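Local coordinates for protein RNA-dependent RNA polymerase (Farallon virus, PDB 6DX5) that carries an N-terminal viral OTU cysteine protease domain of the deubiquitinase type, in a large protein that probably acts as the viral RNA polymerase, at residues T139-V145 with A165-C171. Residues are numbered along the deposited sequence.
Sequences TIVIWNV and AFNIVRC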
ATOM      1  N   THR A 139      14.761  -0.027 -11.308  1.00 23.97           N
ATOM      2  CA  THR A 139      13.902  -0.811 -10.448  1.00 23.33           C
ATOM      3  C   THR A 139      14.326  -0.639  -8.993  1.00 25.12           C
ATOM      4  O   THR A 139      15.515  -0.795  -8.649  1.00 26.93           O
ATOM      5  CB  THR A 139      13.954  -2.267 -10.879  1.00 26.00           C
ATOM      6  OG1 THR A 139      13.466  -2.322 -12.221  1.00 29.57           O
ATOM      7  CG2 THR A 139      13.057  -3.138  -9.996  1.00 24.20           C
ATOM      8  N   ILE A 140      13.360  -0.334  -8.136  1.00 23.56           N
ATOM      9  CA  ILE A 140      13.615  -0.226  -6.702  1.00 22.62           C
ATOM     10  C   ILE A 140      12.776  -1.291  -6.015  1.00 26.55           C
ATOM     11  O   ILE A 140      11.566  -1.396  -6.283  1.00 27.33           O
ATOM     12  CB  ILE A 140      13.286   1.181  -6.165  1.00 19.73           C
ATOM     13  CG1 ILE A 140      14.137   2.177  -6.870  1.00 22.32           C
ATOM     14  CG2 ILE A 140      13.590   1.299  -4.624  1.00 20.88           C
ATOM     15  CD1 ILE A 140      13.697   3.661  -6.629  1.00 19.89           C
ATOM     16  N   VAL A 141      13.417  -2.082  -5.147  1.00 20.54           N
ATOM     17  CA  VAL A 141      12.742  -3.122  -4.388  1.00 22.81           C
ATOM     18  C   VAL A 141      12.717  -2.705  -2.930  1.00 24.91           C
ATOM     19  O   VAL A 141      13.752  -2.334  -2.384  1.00 21.82           O
ATOM     20  CB  VAL A 141      13.452  -4.472  -4.552  1.00 27.94           C
ATOM     21  CG1 VAL A 141      12.705  -5.515  -3.845  1.00 20.85           C
ATOM     22  CG2 VAL A 141      13.604  -4.799  -6.054  1.00 25.48           C
ATOM     23  N   ILE A 142      11.540  -2.754  -2.300  1.00 26.55           N
ATOM     24  CA  ILE A 142      11.380  -2.402  -0.892  1.00 28.31           C
ATOM     25  C   ILE A 142      11.066  -3.688  -0.141  1.00 24.65           C
ATOM     26  O   ILE A 142      10.022  -4.307  -0.368  1.00 20.46           O
ATOM     27  CB  ILE A 142      10.263  -1.382  -0.650  1.00 31.72           C
ATOM     28  CG1 ILE A 142      10.362  -0.170  -1.591  1.00 34.02           C
ATOM     29  CG2 ILE A 142      10.286  -0.955   0.835  1.00 22.05           C
ATOM     30  CD1 ILE A 142      11.421   0.757  -1.220  1.00 38.92           C
ATOM     31  N   TRP A 143      11.951  -4.103   0.749  1.00 20.45           N
ATOM     32  CA  TRP A 143      11.740  -5.311   1.537  1.00 18.48           C
ATOM     33  C   TRP A 143      11.279  -4.879   2.929  1.00 18.56           C
ATOM     34  O   TRP A 143      12.033  -4.227   3.659  1.00 19.26           O
ATOM     35  CB  TRP A 143      13.026  -6.148   1.646  1.00 18.95           C
ATOM     36  CG  TRP A 143      13.653  -6.582   0.365  1.00 23.07           C
ATOM     37  CD1 TRP A 143      14.478  -5.841  -0.433  1.00 23.59           C
ATOM     38  CD2 TRP A 143      13.459  -7.838  -0.302  1.00 20.63           C
ATOM     39  NE1 TRP A 143      14.836  -6.568  -1.543  1.00 23.86           N
ATOM     40  CE2 TRP A 143      14.218  -7.794  -1.488  1.00 21.60           C
ATOM     41  CE3 TRP A 143      12.729  -8.998  -0.001  1.00 24.27           C
ATOM     42  CZ2 TRP A 143      14.262  -8.867  -2.404  1.00 38.15           C
ATOM     43  CZ3 TRP A 143      12.788 -10.085  -0.902  1.00 28.98           C
ATOM     44  CH2 TRP A 143      13.521  -9.989  -2.101  1.00 31.45           C
ATOM     45  N   ASN A 144      10.059  -5.225   3.291  1.00 22.88           N
ATOM     46  CA  ASN A 144       9.559  -4.900   4.611  1.00 20.34           C
ATOM     47  C   ASN A 144       9.902  -6.060   5.536  1.00 27.49           C
ATOM     48  O   ASN A 144       9.458  -7.195   5.308  1.00 24.58           O
ATOM     49  CB  ASN A 144       8.043  -4.665   4.566  1.00 25.06           C
ATOM     50  CG  ASN A 144       7.653  -3.599   3.558  1.00 30.96           C
ATOM     51  OD1 ASN A 144       7.104  -3.906   2.485  1.00 35.66           O
ATOM     52  ND2 ASN A 144       8.006  -2.370   3.846  1.00 28.94           N
ATOM     53  N   VAL A 145      10.624  -5.782   6.604  1.00 28.72           N
ATOM     54  CA  VAL A 145      11.080  -6.852   7.468  1.00 23.26           C
ATOM     55  C   VAL A 145      10.637  -6.604   8.900  1.00 34.22           C
ATOM     56  O   VAL A 145      10.302  -5.481   9.298  1.00 31.36           O
ATOM     57  CB  VAL A 145      12.592  -6.980   7.397  1.00 24.52           C
ATOM     58  CG1 VAL A 145      13.021  -7.238   5.967  1.00 21.43           C
ATOM     59  CG2 VAL A 145      13.216  -5.705   8.004  1.00 27.76           C
ATOM     60  N   ALA A 165      18.337  -4.676  -9.555  1.00 28.38           N
ATOM     61  CA  ALA A 165      17.542  -3.614  -8.966  1.00 24.13           C
ATOM     62  C   ALA A 165      18.292  -2.966  -7.796  1.00 23.87           C
ATOM     63  O   ALA A 165      19.318  -3.457  -7.326  1.00 27.59           O
ATOM     64  CB  ALA A 165      16.200  -4.173  -8.490  1.00 24.25           C
ATOM     65  N   PHE A 166      17.764  -1.848  -7.313  1.00 26.26           N
ATOM     66  CA  PHE A 166      18.272  -1.211  -6.105  1.00 21.46           C
ATOM     67  C   PHE A 166      17.387  -1.691  -4.978  1.00 22.43           C
ATOM     68  O   PHE A 166      16.172  -1.499  -5.026  1.00 24.19           O
ATOM     69  CB  PHE A 166      18.255   0.308  -6.268  1.00 21.33           C
ATOM     70  CG  PHE A 166      19.146   0.773  -7.389  1.00 26.20           C
ATOM     71  CD1 PHE A 166      20.507   0.923  -7.175  1.00 25.17           C
ATOM     72  CD2 PHE A 166      18.649   0.899  -8.677  1.00 22.17           C
ATOM     73  CE1 PHE A 166      21.368   1.281  -8.202  1.00 30.60           C
ATOM     74  CE2 PHE A 166      19.473   1.279  -9.719  1.00 21.86           C
ATOM     75  CZ  PHE A 166      20.840   1.479  -9.500  1.00 31.42           C
ATOM     76  N   ASN A 167      17.977  -2.361  -3.998  1.00 18.75           N
ATOM     77  CA  ASN A 167      17.213  -3.071  -2.973  1.00 21.19           C
ATOM     78  C   ASN A 167      17.301  -2.264  -1.685  1.00 26.16           C
ATOM     79  O   ASN A 167      18.411  -1.912  -1.227  1.00 22.38           O
ATOM     80  CB  ASN A 167      17.769  -4.492  -2.742  1.00 20.29           C
ATOM     81  CG  ASN A 167      17.430  -5.443  -3.863  1.00 30.47           C
ATOM     82  OD1 ASN A 167      16.330  -6.020  -3.903  1.00 24.69           O
ATOM     83  ND2 ASN A 167      18.354  -5.585  -4.814  1.00 22.04           N
ATOM     84  N   ILE A 168      16.154  -2.005  -1.072  1.00 22.28           N
ATOM     85  CA  ILE A 168      16.115  -1.207   0.144  1.00 19.48           C
ATOM     86  C   ILE A 168      15.324  -1.991   1.164  1.00 23.33           C
ATOM     87  O   ILE A 168      14.353  -2.659   0.804  1.00 22.03           O
ATOM     88  CB  ILE A 168      15.500   0.163  -0.176  1.00 28.78           C
ATOM     89  CG1 ILE A 168      16.451   0.894  -1.153  1.00 25.20           C
ATOM     90  CG2 ILE A 168      15.170   0.961   1.087  1.00 27.93           C
ATOM     91  CD1 ILE A 168      16.138   2.295  -1.354  1.00 30.78           C
ATOM     92  N   VAL A 169      15.782  -1.997   2.426  1.00 24.66           N
ATOM     93  CA  VAL A 169      15.055  -2.696   3.477  1.00 25.08           C
ATOM     94  C   VAL A 169      14.340  -1.644   4.304  1.00 27.88           C
ATOM     95  O   VAL A 169      14.862  -0.548   4.517  1.00 27.88           O
ATOM     96  CB  VAL A 169      15.992  -3.551   4.351  1.00 19.73           C
ATOM     97  CG1 VAL A 169      17.072  -2.680   5.017  1.00 20.40           C
ATOM     98  CG2 VAL A 169      15.227  -4.294   5.434  1.00 18.67           C
ATOM     99  N   ARG A 170      13.152  -1.976   4.784  1.00 21.55           N
ATOM    100  CA  ARG A 170      12.351  -1.054   5.567  1.00 23.09           C
ATOM    101  C   ARG A 170      11.933  -1.763   6.838  1.00 23.96           C
ATOM    102  O   ARG A 170      11.266  -2.812   6.775  1.00 25.24           O
ATOM    103  CB  ARG A 170      11.097  -0.610   4.812  1.00 22.55           C
ATOM    104  CG  ARG A 170      10.266   0.379   5.639  1.00 26.16           C
ATOM    105  CD  ARG A 170       8.916   0.660   5.030  1.00 22.94           C
ATOM    106  NE  ARG A 170       8.394   1.900   5.601  1.00 33.66           N
ATOM    107  CZ  ARG A 170       7.350   2.587   5.126  1.00 36.33           C
ATOM    108  NH1 ARG A 170       6.672   2.135   4.057  1.00 27.02           N
ATOM    109  NH2 ARG A 170       6.995   3.720   5.721  1.00 33.99           N
ATOM    110  N   CYS A 171      12.274  -1.178   7.990  1.00 22.33           N
ATOM    111  CA  CYS A 171      11.897  -1.748   9.287  1.00 23.35           C
ATOM    112  C   CYS A 171      11.104  -0.685  10.034  1.00 28.11           C
ATOM    113  O   CYS A 171      11.680   0.316  10.475  1.00 26.73           O
ATOM    114  CB  CYS A 171      13.134  -2.194  10.074  1.00 32.01           C
ATOM    115  SG  CYS A 171      12.636  -3.209  11.572  1.00 47.37           S
TER
HETATM  116  O   HOH W   1       6.722  -0.396   2.379  1.00 28.87           O
HETATM  117  O   HOH W   2       8.767  -3.348   8.946  1.00 38.19           O
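Strands 140-145 and 166-171 form the parallel pair inside the mixed beta-sheet of the viral OTU cysteine protease domain. The N-to-C directions of the two segments differ by 27°. Each strand has an antiparallel neighbour on its other edge, 151-157 beside 140-145 and 174-180 beside 166-171. Backbone hydrogen bonds alternate in direction: Phe166 N donates to Thr139 O, Val141 N to Phe166 O and Ile168 N to Val141 O, all at 2.8 Å. The series continues to Val145 N and Arg170 O at 3.0 Å.

Ile140, Ile142, Phe166 and Ile168 share one face and pack on helix 37-47. Ile142 has both chi angles in m, and its CD1 lies 4.3 Å from Ile168 CB. The Phe166 ring meets Phe46 edge-to-face and lies near a bound DTT molecule. At the far end of this face Arg170 is extended, with chi1 to chi3 all t. One water accepts hydrogen bonds from its NH1 and from Asn144 ND2, while Asn144 OD1 is bonded to Gln155.

Val141, Trp143, Asn167 and Val169 occupy the opposite face. Val145 CG2 also reaches Val169 CG2 at 3.6 Å. With chi1 m and chi2 at 82°, the Trp143 indole lies back along the sheet, its NE1 edge beside Asn167. Asn167 ND2 is bonded to Val162 O, and its OD1 accepts a hydrogen bond from Trp143 NE1 at 2.8 Å.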